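Local coordinates for protein beta-catenin homolog sys-1 (Caenorhabditis elegans, PDB 3C2G) that acts as a beta-catenin-type transcription coregulator in the Wnt asymmetry pathway, binding the TCF factor POP-1 and activating or repressing target genes, at residues 84-87 / 88-92; 143-146 / 147-151. One frame throughout, in Å; residues are numbered along the deposited sequence.

Overall arrangement
Thr-89 of contact 1 packs against Cys-146 and Ile-147 of contact 2, joining two neighbouring helices in the helical stack of the armadillo domain. Each contact lies in the C-terminal part of its helix, 71-90 for contact 1 and 134-150 for contact 2; they follow in series along the chain, and their centres lie about 10 Å apart. Thr-89 OG1 approaches Cys-146 CB at 3.4 Å, while Thr-89 CG2 meets Ile-147 CG1 at 3.7 Å. One turn earlier, Leu-85 CD2 lies 3.9 Å from Ile-143 CD1. The inter-helix packing therefore uses side chains of both contacts, and helix 98-103 touches both through Val-101.

Contact 1 (84-87 / 88-92); sequences ILRR and FTFLP
Phe-90 CG and Thr-89 OG1 both lie between their own backbone N and carbonyl carbon (chi1 70° for Phe-90), which brings the phenyl ring against Arg-86 and Arg-87 and sets OG1 against Arg-86 O. Arg-86 comes to meet the ring: its CG stands opposite the backbone N, and the bend at chi3 (66°) folds the guanidinium back, placing NH1 3.4 Å from Phe-90 CE2. The two planes are inclined by 31° and the side chains pass at a slant. Arg-87 runs beside the same ring, its CG 4.0 Å from Phe-90 CZ, and its carbonyl oxygen lies over the centre of one ring face. Its CA makes an off-centre CH-pi contact with the ring.

On the buried side of the helix, Ile-84 and Phe-88 point the same way, and Ile-84 CG2 sits over one face of the phenyl ring, 4.2 Å from its centroid, displaced toward the rim. Helix 47-62 packs against both of these residues.

Phe-88 N still bonds to Ile-84 O at 3.0 Å in the regular i to i-4 pattern. Arg-86 O then receives Thr-89 N from above its carbonyl plane, at 3.0 Å, and the Thr-89 hydroxyl as well, although that separation is so short that its exact length is doubtful. Arg-87 O is gripped twice, by Leu-91 N at 2.9 Å, nearly straight on, and by Phe-90 N at 3.3 Å, from above the plane.

Asp-83 forms salt bridges with both Arg-86 and Arg-87. This shared carboxylate probably offsets part of their positive charge and steadies both guanidinium groups, of which that of Arg-86 borders the Phe-90 ring, while Arg-87 O, with its two N-H donors, ties the weakly bonded final turn back to the regular helix.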
ATOM      1  N   ILE A  84      18.108  35.273  -3.906  1.00 36.21           N
ATOM      2  CA  ILE A  84      19.295  35.018  -3.105  1.00 35.82           C
ATOM      3  C   ILE A  84      18.994  33.821  -2.210  1.00 35.68           C
ATOM      4  O   ILE A  84      19.737  32.839  -2.195  1.00 36.68           O
ATOM      5  CB  ILE A  84      19.694  36.257  -2.250  1.00 36.10           C
ATOM      6  CG1 ILE A  84      20.316  37.351  -3.128  1.00 35.88           C
ATOM      7  CG2 ILE A  84      20.660  35.861  -1.138  1.00 34.51           C
ATOM      8  CD1 ILE A  84      20.236  38.761  -2.517  1.00 35.76           C
ATOM      9  N   LEU A  85      17.885  33.895  -1.485  1.00 35.29           N
ATOM     10  CA  LEU A  85      17.496  32.813  -0.587  1.00 35.74           C
ATOM     11  C   LEU A  85      17.428  31.464  -1.300  1.00 35.88           C
ATOM     12  O   LEU A  85      17.936  30.470  -0.787  1.00 35.22           O
ATOM     13  CB  LEU A  85      16.167  33.131   0.099  1.00 35.58           C
ATOM     14  CG  LEU A  85      15.589  32.089   1.059  1.00 37.55           C
ATOM     15  CD1 LEU A  85      16.563  31.681   2.185  1.00 36.98           C
ATOM     16  CD2 LEU A  85      14.299  32.634   1.634  1.00 39.64           C
ATOM     17  N   ARG A  86      16.815  31.444  -2.483  1.00 36.66           N
ATOM     18  CA  ARG A  86      16.725  30.227  -3.273  1.00 38.77           C
ATOM     19  C   ARG A  86      18.107  29.661  -3.543  1.00 39.87           C
ATOM     20  O   ARG A  86      18.337  28.465  -3.387  1.00 39.04           O
ATOM     21  CB  ARG A  86      15.988  30.479  -4.589  1.00 39.22           C
ATOM     22  CG  ARG A  86      15.833  29.234  -5.466  1.00 39.97           C
ATOM     23  CD  ARG A  86      14.956  29.477  -6.692  1.00 38.99           C
ATOM     24  NE  ARG A  86      15.585  30.427  -7.599  1.00 42.45           N
ATOM     25  CZ  ARG A  86      16.485  30.104  -8.522  1.00 43.87           C
ATOM     26  NH1 ARG A  86      16.863  28.837  -8.669  1.00 42.77           N
ATOM     27  NH2 ARG A  86      17.012  31.053  -9.292  1.00 43.30           N
ATOM     28  N   ARG A  87      19.029  30.540  -3.923  1.00 41.70           N
ATOM     29  CA  ARG A  87      20.387  30.133  -4.242  1.00 43.75           C
ATOM     30  C   ARG A  87      21.118  29.522  -3.047  1.00 44.34           C
ATOM     31  O   ARG A  87      21.864  28.547  -3.200  1.00 44.44           O
ATOM     32  CB  ARG A  87      21.151  31.298  -4.872  1.00 43.96           C
ATOM     33  CG  ARG A  87      20.637  31.605  -6.281  1.00 45.36           C
ATOM     34  CD  ARG A  87      21.261  32.838  -6.917  1.00 45.44           C
ATOM     35  NE  ARG A  87      21.668  32.505  -8.282  1.00 50.73           N
ATOM     36  CZ  ARG A  87      20.936  32.720  -9.370  1.00 49.81           C
ATOM     37  NH1 ARG A  87      19.757  33.313  -9.284  1.00 49.87           N
ATOM     38  NH2 ARG A  87      21.401  32.351 -10.551  1.00 52.77           N
ATOM     39  N   PHE A  88      20.857  30.063  -1.860  1.00 44.90           N
ATOM     40  CA  PHE A  88      21.371  29.506  -0.608  1.00 46.70           C
ATOM     41  C   PHE A  88      20.916  28.074  -0.342  1.00 47.14           C
ATOM     42  O   PHE A  88      21.538  27.357   0.437  1.00 47.61           O
ATOM     43  CB  PHE A  88      20.923  30.365   0.578  1.00 47.19           C
ATOM     44  CG  PHE A  88      21.747  31.598   0.788  1.00 49.03           C
ATOM     45  CD1 PHE A  88      22.594  32.078  -0.209  1.00 49.01           C
ATOM     46  CD2 PHE A  88      21.657  32.300   1.990  1.00 51.02           C
ATOM     47  CE1 PHE A  88      23.349  33.218  -0.008  1.00 50.44           C
ATOM     48  CE2 PHE A  88      22.413  33.454   2.204  1.00 51.15           C
ATOM     49  CZ  PHE A  88      23.262  33.913   1.202  1.00 50.44           C
ATOM     50  N   THR A  89      19.822  27.660  -0.968  1.00 47.66           N
ATOM     51  CA  THR A  89      19.263  26.342  -0.689  1.00 48.06           C
ATOM     52  C   THR A  89      19.773  25.244  -1.629  1.00 48.87           C
ATOM     53  O   THR A  89      19.569  24.058  -1.360  1.00 49.45           O
ATOM     54  CB  THR A  89      17.718  26.360  -0.661  1.00 47.76           C
ATOM     55  OG1 THR A  89      17.223  26.824  -1.918  1.00 47.63           O
ATOM     56  CG2 THR A  89      17.212  27.270   0.451  1.00 46.62           C
ATOM     57  N   PHE A  90      20.443  25.623  -2.716  1.00 48.86           N
ATOM     58  CA  PHE A  90      21.031  24.615  -3.601  1.00 49.03           C
ATOM     59  C   PHE A  90      22.523  24.772  -3.873  1.00 49.55           C
ATOM     60  O   PHE A  90      23.163  23.821  -4.317  1.00 49.87           O
ATOM     61  CB  PHE A  90      20.246  24.470  -4.916  1.00 48.58           C
ATOM     62  CG  PHE A  90      20.373  25.640  -5.852  1.00 47.24           C
ATOM     63  CD1 PHE A  90      21.511  25.808  -6.636  1.00 46.66           C
ATOM     64  CD2 PHE A  90      19.332  26.551  -5.982  1.00 46.58           C
ATOM     65  CE1 PHE A  90      21.624  26.885  -7.514  1.00 46.27           C
ATOM     66  CE2 PHE A  90      19.433  27.625  -6.860  1.00 47.31           C
ATOM     67  CZ  PHE A  90      20.587  27.793  -7.628  1.00 47.14           C
ATOM     68  N   LEU A  91      23.073  25.956  -3.624  1.00 49.87           N
ATOM     69  CA  LEU A  91      24.495  26.192  -3.867  1.00 50.81           C
ATOM     70  C   LEU A  91      25.359  25.269  -2.992  1.00 51.14           C
ATOM     71  O   LEU A  91      25.189  25.239  -1.769  1.00 51.53           O
ATOM     72  CB  LEU A  91      24.843  27.658  -3.618  1.00 50.33           C
ATOM     73  CG  LEU A  91      25.500  28.461  -4.742  1.00 51.07           C
ATOM     74  CD1 LEU A  91      24.791  28.291  -6.085  1.00 50.46           C
ATOM     75  CD2 LEU A  91      25.512  29.935  -4.354  1.00 51.69           C
ATOM     76  N   PRO A  92      26.270  24.495  -3.621  1.00 51.20           N
ATOM     77  CA  PRO A  92      27.105  23.544  -2.880  1.00 51.23           C
ATOM     78  C   PRO A  92      27.924  24.210  -1.776  1.00 50.98           C
ATOM     79  O   PRO A  92      27.971  23.690  -0.657  1.00 51.43           O
ATOM     80  CB  PRO A  92      28.025  22.960  -3.959  1.00 50.90           C
ATOM     81  CG  PRO A  92      27.279  23.156  -5.222  1.00 51.40           C
ATOM     82  CD  PRO A  92      26.560  24.459  -5.064  1.00 51.32           C
TER

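Contact 2 (143-146 / 147-151); sequences IFNC and IIMGV
The carboxamide of Asn-145 is the flat group that meets the next turn: the CG methylene of Met-149, a selenomethionine here, lies above the amide plane and closer to its oxygen end, 3.6 Å from OD1. The two side chains cross at a slant. Beyond the contact, the Phe-144 ring packs on Phe-160 and Leu-164 of helix 154-164 and on Ile-193 of helix 189-198. The setting is the C-terminal end of a helix in the armadillo domain.

Along the face turned to helix 71-90, Ile-143 and Ile-147 run side by side. Ile-147 holds CG1 beside its own backbone N (chi1 -60°), and the chain continues extended from there (chi2 168°), which brings CD1 within 4.0 Å of Ile-143 CG2. Ile-148 instead turns to Ile-192 and Phe-196 of helix 189-198, so successive residues serve different neighbours.

Three regular i to i-4 bonds carry the backbone through this turn. The fourth, Gly-150 N to Cys-146 O, is short at 2.8 Å yet weak, because the N-H...O angle closes to 115°. Val-151 then leaves helical geometry, with its own N still bonded to Ile-147 O at 3.0 Å.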
ATOM      1  N   ILE A 143      11.881  27.251  -3.087  1.00 34.69           N
ATOM      2  CA  ILE A 143      12.692  27.266  -1.875  1.00 34.07           C
ATOM      3  C   ILE A 143      12.274  26.119  -0.946  1.00 34.50           C
ATOM      4  O   ILE A 143      13.126  25.405  -0.416  1.00 34.54           O
ATOM      5  CB  ILE A 143      12.593  28.648  -1.163  1.00 34.02           C
ATOM      6  CG1 ILE A 143      13.425  29.699  -1.915  1.00 32.27           C
ATOM      7  CG2 ILE A 143      13.001  28.559   0.299  1.00 31.92           C
ATOM      8  CD1 ILE A 143      12.968  31.147  -1.661  1.00 28.28           C
ATOM      9  N   PHE A 144      10.963  25.949  -0.763  1.00 34.19           N
ATOM     10  CA  PHE A 144      10.425  24.816  -0.017  1.00 34.77           C
ATOM     11  C   PHE A 144      10.841  23.500  -0.648  1.00 35.93           C
ATOM     12  O   PHE A 144      11.333  22.612   0.031  1.00 35.75           O
ATOM     13  CB  PHE A 144       8.913  24.884   0.031  1.00 33.91           C
ATOM     14  CG  PHE A 144       8.383  25.764   1.105  1.00 33.41           C
ATOM     15  CD1 PHE A 144       8.581  25.449   2.435  1.00 33.83           C
ATOM     16  CD2 PHE A 144       7.650  26.898   0.789  1.00 33.30           C
ATOM     17  CE1 PHE A 144       8.076  26.272   3.446  1.00 35.42           C
ATOM     18  CE2 PHE A 144       7.132  27.721   1.797  1.00 35.29           C
ATOM     19  CZ  PHE A 144       7.349  27.404   3.127  1.00 33.77           C
ATOM     20  N   ASN A 145      10.664  23.396  -1.960  1.00 37.87           N
ATOM     21  CA  ASN A 145      11.083  22.219  -2.696  1.00 39.90           C
ATOM     22  C   ASN A 145      12.561  21.917  -2.514  1.00 40.58           C
ATOM     23  O   ASN A 145      12.918  20.785  -2.260  1.00 41.14           O
ATOM     24  CB  ASN A 145      10.734  22.337  -4.183  1.00 40.51           C
ATOM     25  CG  ASN A 145      11.026  21.057  -4.948  1.00 43.21           C
ATOM     26  OD1 ASN A 145      10.386  20.028  -4.729  1.00 45.89           O
ATOM     27  ND2 ASN A 145      12.009  21.109  -5.836  1.00 46.26           N
ATOM     28  N   CYS A 146      13.416  22.928  -2.621  1.00 42.12           N
ATOM     29  CA  CYS A 146      14.858  22.727  -2.462  1.00 42.75           C
ATOM     30  C   CYS A 146      15.281  22.267  -1.073  1.00 42.16           C
ATOM     31  O   CYS A 146      16.129  21.390  -0.953  1.00 41.57           O
ATOM     32  CB  CYS A 146      15.615  23.994  -2.800  1.00 43.50           C
ATOM     33  SG  CYS A 146      15.786  24.258  -4.540  1.00 49.49           S
ATOM     34  N   ILE A 147      14.705  22.863  -0.031  1.00 41.94           N
ATOM     35  CA  ILE A 147      15.027  22.449   1.337  1.00 42.13           C
ATOM     36  C   ILE A 147      14.519  21.034   1.623  1.00 43.02           C
ATOM     37  O   ILE A 147      15.241  20.217   2.197  1.00 42.67           O
ATOM     38  CB  ILE A 147      14.479  23.423   2.401  1.00 41.82           C
ATOM     39  CG1 ILE A 147      15.064  24.824   2.207  1.00 40.98           C
ATOM     40  CG2 ILE A 147      14.812  22.928   3.803  1.00 41.00           C
ATOM     41  CD1 ILE A 147      14.353  25.887   3.017  1.00 39.37           C
ATOM     42  N   ILE A 148      13.286  20.745   1.211  1.00 44.27           N
ATOM     43  CA  ILE A 148      12.680  19.443   1.478  1.00 45.02           C
ATOM     44  C   ILE A 148      13.357  18.322   0.692  1.00 47.27           C
ATOM     45  O   ILE A 148      13.556  17.236   1.214  1.00 47.40           O
ATOM     46  CB  ILE A 148      11.152  19.447   1.259  1.00 44.01           C
ATOM     47  CG1 ILE A 148      10.486  20.312   2.325  1.00 40.12           C
ATOM     48  CG2 ILE A 148      10.597  18.023   1.310  1.00 42.88           C
ATOM     49  CD1 ILE A 148       9.065  20.698   2.019  1.00 37.70           C
HETATM   50  N   MSE A 149      13.727  18.591  -0.552  1.00 50.01           N
HETATM   51  CA  MSE A 149      14.415  17.584  -1.341  1.00 53.26           C
HETATM   52  C   MSE A 149      15.895  17.557  -0.998  1.00 53.62           C
HETATM   53  O   MSE A 149      16.565  16.555  -1.214  1.00 54.21           O
HETATM   54  CB  MSE A 149      14.218  17.817  -2.843  1.00 55.04           C
HETATM   55  CG  MSE A 149      12.761  17.708  -3.346  1.00 62.96           C
HETATM   56 SE   MSE A 149      11.708  16.179  -2.653  1.00 82.82          SE
HETATM   57  CE  MSE A 149      12.868  14.681  -3.206  1.00 76.60           C
ATOM     58  N   GLY A 150      16.398  18.647  -0.432  1.00 53.81           N
ATOM     59  CA  GLY A 150      17.836  18.818  -0.287  1.00 54.02           C
ATOM     60  C   GLY A 150      18.465  18.366   1.012  1.00 54.21           C
ATOM     61  O   GLY A 150      19.451  17.639   0.993  1.00 54.24           O
ATOM     62  N   VAL A 151      17.917  18.803   2.141  1.00 54.64           N
ATOM     63  CA  VAL A 151      18.594  18.583   3.422  1.00 55.52           C
ATOM     64  C   VAL A 151      18.600  17.109   3.816  1.00 56.38           C
ATOM     65  O   VAL A 151      17.554  16.463   3.894  1.00 56.20           O
ATOM     66  CB  VAL A 151      18.066  19.493   4.577  1.00 55.20           C
ATOM     67  CG1 VAL A 151      18.141  20.954   4.186  1.00 54.74           C
ATOM     68  CG2 VAL A 151      16.648  19.138   4.969  1.00 56.58           C
TER